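Local structure of flavin-dependent monooxygenase, oxygenase subunit HsaA (Mycobacterium tuberculosis, 3AFF) at residues 24-27 / 28-31; 126-130 / 131-135; 229-233 / 234-238. The protein probably catalyses, as the oxygenase component of a two-component flavin-dependent monooxygenase, the ortho-hydroxylation of the steroid-derived phenol 3-HSA during cholesterol catabolism. All coordinates share one frame; numbering follows the deposited sequence.

Contact 1 of 3, residues 24-27 / 28-31; sequences RDRA and QATE
The carbonyl oxygen of D25 is gripped by two waters, each of which donates a hydrogen bond to it, at 2.6 Å for water 1 and 2.7 Å for water 2. Each water also accepts a backbone N-H from the next turn of the same helix: water 1 from A29 N at 3.0 Å, water 2 from Q28 N at 3.1 Å. The motif is a hydrated kink in helix 9-33, part of the N-terminal helical domain of the acyl-CoA dehydrogenase fold. The N atoms of Q28 and A29 lack the usual bond to the preceding turn, and the solvent bridges take up both the N-H groups and the D25 oxygen.

Regular i to i+4 bonding resumes immediately beyond it. T30 N meets R26 O at 2.8 Å, with the donor nearly along the C=O axis (166°), whereas E31 N reaches A27 O at 3.2 Å on an almost straight N-H...O line but tilted 30° from the carbonyl plane. In T30, chi1 of -67° sets OG1 beside the backbone N, 3.4 Å from R26 O, a weak contact whose proton has another acceptor within reach.

The polar ends of Q28 and E31 reach helix 354-370. E31 forms salt bridges with R357 and R360, and Q28 OE1 bonds to R357, which together tie the kinked turn to that helix; Q28 NE2 bonds to D32 within helix 9-33. T30 also packs on L36 and P37 in the loop that follows. Its neighbour A29 presents CB to the same R26 carbonyl, 3.2 Å from R26 O.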
loop_
_atom_site.group_PDB
_atom_site.type_symbol
_atom_site.label_atom_id
_atom_site.label_comp_id
_atom_site.label_asym_id
_atom_site.label_seq_id
_atom_site.Cartn_x
_atom_site.Cartn_y
_atom_site.Cartn_z
ATOM N N ARG A 24 22.359 32.514 -30.149
ATOM C CA ARG A 24 22.867 32.394 -28.763
ATOM C C ARG A 24 23.660 33.629 -28.316
ATOM O O ARG A 24 23.468 34.127 -27.201
ATOM C CB ARG A 24 23.678 31.095 -28.555
ATOM C CG ARG A 24 24.051 30.760 -27.062
ATOM C CD ARG A 24 25.126 29.660 -26.942
ATOM N NE ARG A 24 24.715 28.377 -27.548
ATOM C CZ ARG A 24 25.327 27.754 -28.569
ATOM N NH1 ARG A 24 24.823 26.610 -29.048
ATOM N NH2 ARG A 24 26.443 28.249 -29.129
ATOM N N ASP A 25 24.503 34.144 -29.212
ATOM C CA ASP A 25 25.399 35.243 -28.890
ATOM C C ASP A 25 24.628 36.518 -28.618
ATOM O O ASP A 25 24.970 37.262 -27.695
ATOM C CB ASP A 25 26.429 35.485 -30.020
ATOM C CG ASP A 25 27.439 34.338 -30.174
ATOM O OD1 ASP A 25 28.138 34.324 -31.221
ATOM O OD2 ASP A 25 27.552 33.465 -29.275
ATOM N N ARG A 26 23.577 36.735 -29.418
ATOM C CA ARG A 26 22.673 37.893 -29.357
ATOM C C ARG A 26 21.721 37.882 -28.121
ATOM O O ARG A 26 21.074 38.884 -27.817
ATOM C CB ARG A 26 21.844 37.886 -30.646
ATOM C CG ARG A 26 21.654 39.181 -31.329
ATOM C CD ARG A 26 21.028 38.979 -32.672
ATOM N NE ARG A 26 21.971 38.562 -33.702
ATOM C CZ ARG A 26 21.681 37.785 -34.750
ATOM N NH1 ARG A 26 20.467 37.310 -34.922
ATOM N NH2 ARG A 26 22.620 37.459 -35.629
ATOM N N ALA A 27 21.647 36.755 -27.406
ATOM C CA ALA A 27 20.650 36.560 -26.318
ATOM C C ALA A 27 20.481 37.702 -25.295
ATOM O O ALA A 27 19.355 38.055 -24.959
ATOM C CB ALA A 27 20.868 35.214 -25.620
ATOM N N GLN A 28 21.573 38.293 -24.817
ATOM C CA GLN A 28 21.469 39.400 -23.862
ATOM C C GLN A 28 21.015 40.660 -24.584
ATOM O O GLN A 28 20.213 41.426 -24.034
ATOM C CB GLN A 28 22.782 39.652 -23.086
ATOM C CG GLN A 28 22.717 40.818 -22.063
ATOM C CD GLN A 28 21.802 40.554 -20.795
ATOM O OE1 GLN A 28 22.036 39.615 -19.998
ATOM N NE2 GLN A 28 20.791 41.418 -20.603
ATOM N N ALA A 29 21.505 40.858 -25.805
ATOM C CA ALA A 29 21.103 41.979 -26.660
ATOM C C ALA A 29 19.595 41.966 -26.955
ATOM O O ALA A 29 18.948 43.030 -27.004
ATOM C CB ALA A 29 21.908 41.954 -27.986
ATOM N N THR A 30 19.061 40.759 -27.153
ATOM C CA THR A 30 17.625 40.502 -27.389
ATOM C C THR A 30 16.820 40.933 -26.178
ATOM O O THR A 30 15.922 41.775 -26.325
ATOM C CB THR A 30 17.353 39.046 -27.827
ATOM O OG1 THR A 30 17.926 38.817 -29.129
ATOM C CG2 THR A 30 15.845 38.704 -27.883
ATOM N N GLU A 31 17.133 40.404 -24.992
ATOM C CA GLU A 31 16.561 40.926 -23.745
ATOM C C GLU A 31 16.614 42.443 -23.610
ATOM O O GLU A 31 15.630 43.073 -23.204
ATOM C CB GLU A 31 17.260 40.327 -22.535
ATOM C CG GLU A 31 16.875 38.889 -22.202
ATOM C CD GLU A 31 17.476 38.457 -20.856
ATOM O OE1 GLU A 31 18.735 38.501 -20.742
ATOM O OE2 GLU A 31 16.711 38.105 -19.923
HETATM O O HOH W 1 24.098 39.500 -26.605
HETATM O O HOH W 2 24.443 37.113 -25.032
#

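Contact 2 of 3, residues 126-130 / 131-135; sequences GVVVD and GGYLV
With chi1 of V129 at -62°, CG1 stands beside the backbone N and reaches L134 CB at 3.9 Å, while CG2 lies between N and the carbonyl carbon, over the backbone of Y133. On the other face, Y133 CG also sits beside its own N, bringing ring carbons CD1 and CE1 to V128 CG2, which approaches obliquely, 4.0 Å from Y133 CE1. The motif is a beta hairpin with a two-residue loop, D130-G131, joining strands 124-129 and 132-142 through a type II turn from V129 to G132.

The register is evident from the bonds. V127 and L134 form a hydrogen-bonded pair, V127 N to L134 O at 2.7 Å and L134 N to V127 O at 2.8 Å. Next to the turn, V129 N meets G132 O from above the carbonyl plane (38° out of it), and the return bond from G132 N to V129 O is weak at 3.3 Å. G131 has a positive phi of 95°, at which a CB would collide with the D130 carbonyl oxygen.

The hairpin belongs to the mixed sheet: strand 150-159 pairs parallel to 124-129, strand 200-203 antiparallel to 132-142. F207 and, edge-to-face, F169 meet the Y133 ring. Between the bonded pairs, Y133 CA directs a C-H toward V127 O at 3.3 Å.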
loop_
_atom_site.group_PDB
_atom_site.type_symbol
_atom_site.label_atom_id
_atom_site.label_comp_id
_atom_site.label_asym_id
_atom_site.label_seq_id
_atom_site.Cartn_x
_atom_site.Cartn_y
_atom_site.Cartn_z
ATOM N N GLY A 126 -16.629 41.991 -30.839
ATOM C CA GLY A 126 -17.020 42.460 -32.143
ATOM C C GLY A 126 -18.549 42.583 -32.088
ATOM O O GLY A 126 -19.198 41.645 -31.764
ATOM N N VAL A 127 -19.115 43.759 -32.388
ATOM C CA VAL A 127 -20.556 43.885 -32.339
ATOM C C VAL A 127 -21.049 43.844 -33.800
ATOM O O VAL A 127 -20.519 44.574 -34.636
ATOM C CB VAL A 127 -20.952 45.209 -31.661
ATOM C CG1 VAL A 127 -22.505 45.517 -31.916
ATOM C CG2 VAL A 127 -20.615 45.174 -30.152
ATOM N N VAL A 128 -22.031 43.002 -34.098
ATOM C CA VAL A 128 -22.565 42.864 -35.458
ATOM C C VAL A 128 -23.025 44.198 -36.047
ATOM O O VAL A 128 -23.775 44.932 -35.409
ATOM C CB VAL A 128 -23.687 41.799 -35.481
ATOM C CG1 VAL A 128 -24.455 41.761 -36.820
ATOM C CG2 VAL A 128 -23.034 40.441 -35.159
ATOM N N VAL A 129 -22.496 44.529 -37.220
ATOM C CA VAL A 129 -22.976 45.727 -38.032
ATOM C C VAL A 129 -23.300 45.324 -39.496
ATOM O O VAL A 129 -23.131 44.134 -39.902
ATOM C CB VAL A 129 -22.017 46.979 -37.977
ATOM C CG1 VAL A 129 -21.883 47.539 -36.527
ATOM C CG2 VAL A 129 -20.618 46.668 -38.570
ATOM N N ASP A 130 -23.766 46.276 -40.300
ATOM C CA ASP A 130 -23.938 45.925 -41.676
ATOM C C ASP A 130 -22.594 45.447 -42.205
ATOM O O ASP A 130 -21.599 46.209 -42.177
ATOM C CB ASP A 130 -24.402 47.136 -42.517
ATOM C CG ASP A 130 -24.343 46.817 -44.054
ATOM O OD1 ASP A 130 -23.318 47.088 -44.694
ATOM O OD2 ASP A 130 -25.281 46.212 -44.587
ATOM N N GLY A 131 -22.538 44.230 -42.709
ATOM C CA GLY A 131 -21.334 43.833 -43.500
ATOM C C GLY A 131 -20.232 43.106 -42.711
ATOM O O GLY A 131 -19.224 42.731 -43.285
ATOM N N GLY A 132 -20.406 42.966 -41.387
ATOM C CA GLY A 132 -19.325 42.523 -40.465
ATOM C C GLY A 132 -19.527 42.962 -39.012
ATOM O O GLY A 132 -20.606 42.795 -38.453
ATOM N N TYR A 133 -18.485 43.518 -38.418
ATOM C CA TYR A 133 -18.415 43.690 -36.953
ATOM C C TYR A 133 -17.719 44.981 -36.703
ATOM O O TYR A 133 -16.853 45.359 -37.468
ATOM C CB TYR A 133 -17.545 42.600 -36.299
ATOM C CG TYR A 133 -17.966 41.240 -36.761
ATOM C CD1 TYR A 133 -19.086 40.617 -36.194
ATOM C CD2 TYR A 133 -17.255 40.572 -37.768
ATOM C CE1 TYR A 133 -19.514 39.364 -36.621
ATOM C CE2 TYR A 133 -17.675 39.262 -38.216
ATOM C CZ TYR A 133 -18.788 38.695 -37.651
ATOM O OH TYR A 133 -19.225 37.467 -38.078
ATOM N N LEU A 134 -18.141 45.658 -35.643
ATOM C CA LEU A 134 -17.416 46.776 -35.123
ATOM C C LEU A 134 -16.666 46.215 -33.887
ATOM O O LEU A 134 -17.292 45.730 -32.928
ATOM C CB LEU A 134 -18.406 47.923 -34.771
ATOM C CG LEU A 134 -17.745 49.291 -34.479
ATOM C CD1 LEU A 134 -17.089 49.915 -35.762
ATOM C CD2 LEU A 134 -18.822 50.207 -33.961
ATOM N N VAL A 135 -15.333 46.316 -33.923
ATOM C CA VAL A 135 -14.475 45.704 -32.912
ATOM C C VAL A 135 -13.825 46.764 -32.014
ATOM O O VAL A 135 -13.402 47.831 -32.492
ATOM C CB VAL A 135 -13.403 44.753 -33.523
ATOM C CG1 VAL A 135 -12.434 44.199 -32.395
ATOM C CG2 VAL A 135 -14.106 43.540 -34.275
#

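Contact 3 of 3, residues 229-233 / 234-238; sequences YKMPW and GTMHP
W233 and H237, one turn apart, lie side by side and point the same way. The W233 six-membered ring and the imidazole form an offset stack, with centroids 4.8 Å apart and planes inclined by 25°; W233 CZ2 lies over one face of the H237 ring, displaced toward its rim. Closer to the backbone, H237 CB lies over the indole face, 3.9 Å from the centroid of the W233 five-membered ring and 18° off its normal, a CH-pi contact. Both side chains have CG anti to the backbone N, which sends the two rings out on the same side of the helix, one turn apart.

Between them runs the bond from H237 N to W233 O, 2.8 Å long. This is the first turn of helix 233-259, with P232 at the N-cap position: its carbonyl oxygen accepts M236 N at 2.8 Å and, weakly, T235 N. The W233 indole N-H is held by E374, and Y120, an FMN-binding residue by similarity, meets both rings, so the stack probably borders the flavin site.

Across the helix start, M231 and M236 cross at about a right angle, M231 CB resting on M236 CG at 3.6 Å. P232 and T235 run alongside each other, with P232 CG 3.7 Å from T235 OG1, a hydroxyl bonded to E304.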
loop_
_atom_site.group_PDB
_atom_site.type_symbol
_atom_site.label_atom_id
_atom_site.label_comp_id
_atom_site.label_asym_id
_atom_site.label_seq_id
_atom_site.Cartn_x
_atom_site.Cartn_y
_atom_site.Cartn_z
ATOM N N TYR A 229 -3.556 21.052 -41.781
ATOM C CA TYR A 229 -4.632 21.999 -41.524
ATOM C C TYR A 229 -5.759 21.318 -40.815
ATOM O O TYR A 229 -6.600 22.001 -40.280
ATOM C CB TYR A 229 -5.055 22.835 -42.765
ATOM C CG TYR A 229 -3.825 23.511 -43.252
ATOM C CD1 TYR A 229 -3.072 24.304 -42.389
ATOM C CD2 TYR A 229 -3.323 23.262 -44.525
ATOM C CE1 TYR A 229 -1.862 24.823 -42.774
ATOM C CE2 TYR A 229 -2.121 23.832 -44.957
ATOM C CZ TYR A 229 -1.421 24.615 -44.099
ATOM O OH TYR A 229 -0.231 25.171 -44.503
ATOM N N LYS A 230 -5.751 19.993 -40.740
ATOM C CA LYS A 230 -6.759 19.277 -39.970
ATOM C C LYS A 230 -6.356 18.995 -38.500
ATOM O O LYS A 230 -7.121 18.402 -37.773
ATOM C CB LYS A 230 -7.220 17.998 -40.704
ATOM C CG LYS A 230 -7.565 18.285 -42.196
ATOM C CD LYS A 230 -8.240 17.059 -42.820
ATOM C CE LYS A 230 -8.885 17.416 -44.195
ATOM N NZ LYS A 230 -7.767 17.550 -45.181
ATOM N N MET A 231 -5.205 19.487 -38.053
ATOM C CA MET A 231 -4.737 19.253 -36.658
ATOM C C MET A 231 -5.660 19.974 -35.666
ATOM O O MET A 231 -6.253 20.971 -36.030
ATOM C CB MET A 231 -3.292 19.748 -36.524
ATOM C CG MET A 231 -2.303 18.831 -37.192
ATOM S SD MET A 231 -2.023 17.254 -36.300
ATOM C CE MET A 231 -1.144 17.917 -34.923
ATOM N N PRO A 232 -5.866 19.415 -34.447
ATOM C CA PRO A 232 -6.779 20.094 -33.596
ATOM C C PRO A 232 -6.224 21.384 -32.979
ATOM O O PRO A 232 -5.040 21.479 -32.626
ATOM C CB PRO A 232 -7.112 19.065 -32.511
ATOM C CG PRO A 232 -6.095 18.018 -32.627
ATOM C CD PRO A 232 -5.355 18.161 -33.851
ATOM N N TRP A 233 -7.085 22.383 -32.892
ATOM C CA TRP A 233 -6.706 23.625 -32.205
ATOM C C TRP A 233 -6.187 23.368 -30.779
ATOM O O TRP A 233 -5.162 23.943 -30.372
ATOM C CB TRP A 233 -7.909 24.571 -32.179
ATOM C CG TRP A 233 -7.685 25.793 -31.354
ATOM C CD1 TRP A 233 -8.008 25.955 -30.041
ATOM C CD2 TRP A 233 -7.108 27.034 -31.785
ATOM N NE1 TRP A 233 -7.672 27.226 -29.617
ATOM C CE2 TRP A 233 -7.135 27.911 -30.677
ATOM C CE3 TRP A 233 -6.605 27.507 -33.013
ATOM C CZ2 TRP A 233 -6.615 29.231 -30.736
ATOM C CZ3 TRP A 233 -6.104 28.813 -33.073
ATOM C CH2 TRP A 233 -6.134 29.667 -31.939
ATOM N N GLY A 234 -6.887 22.480 -30.079
ATOM C CA GLY A 234 -6.631 22.191 -28.639
ATOM C C GLY A 234 -5.280 21.536 -28.389
ATOM O O GLY A 234 -4.762 21.562 -27.244
ATOM N N THR A 235 -4.713 20.911 -29.436
ATOM C CA THR A 235 -3.314 20.506 -29.449
ATOM C C THR A 235 -2.387 21.549 -29.997
ATOM O O THR A 235 -1.335 21.857 -29.380
ATOM C CB THR A 235 -3.078 19.111 -30.151
ATOM O OG1 THR A 235 -3.980 18.142 -29.590
ATOM C CG2 THR A 235 -1.654 18.589 -29.884
ATOM N N MET A 236 -2.724 22.133 -31.135
ATOM C CA MET A 236 -1.740 23.042 -31.796
ATOM C C MET A 236 -1.452 24.301 -30.961
ATOM O O MET A 236 -0.361 24.785 -30.859
ATOM C CB MET A 236 -2.257 23.440 -33.184
ATOM C CG MET A 236 -2.237 22.272 -34.212
ATOM S SD MET A 236 -0.571 21.841 -34.756
ATOM C CE MET A 236 -0.093 23.163 -35.827
ATOM N N HIS A 237 -2.494 24.833 -30.373
ATOM C CA HIS A 237 -2.433 26.097 -29.670
ATOM C C HIS A 237 -1.582 25.988 -28.392
ATOM O O HIS A 237 -0.627 26.775 -28.256
ATOM C CB HIS A 237 -3.876 26.675 -29.401
ATOM C CG HIS A 237 -3.883 27.925 -28.587
ATOM N ND1 HIS A 237 -3.045 28.989 -28.851
ATOM C CD2 HIS A 237 -4.643 28.299 -27.531
ATOM C CE1 HIS A 237 -3.241 29.936 -27.947
ATOM N NE2 HIS A 237 -4.241 29.564 -27.169
ATOM N N PRO A 238 -1.895 25.072 -27.451
ATOM C CA PRO A 238 -0.920 24.982 -26.337
ATOM C C PRO A 238 0.487 24.462 -26.667
ATOM O O PRO A 238 1.426 24.903 -26.054
ATOM C CB PRO A 238 -1.630 24.033 -25.313
ATOM C CG PRO A 238 -2.486 23.235 -26.100
ATOM C CD PRO A 238 -3.071 24.226 -27.159
#

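How the contacts relate
The three contacts follow one another along the chain without overlap and touch nowhere. Contact 1 lies on helix 9-33, in the N-terminal domain of the acyl-CoA dehydrogenase type; contact 2 is a hairpin of the mixed beta sheet; contact 3 opens helix 233-259. Contacts 1 and 2 are the most distant pair, with centres 43 Å apart on opposite sides of the chain's centre. Contact 3 is the most central, about 11 Å from the chain's centre against 21 Å and 27 Å for contacts 1 and 2; its centre is 31 Å from that of contact 1 and 27 Å from that of contact 2. With H237 about 4 Å from the side chain of Y120, a putative FMN-binding residue, contact 3 is probably the closest of the three to the flavin site.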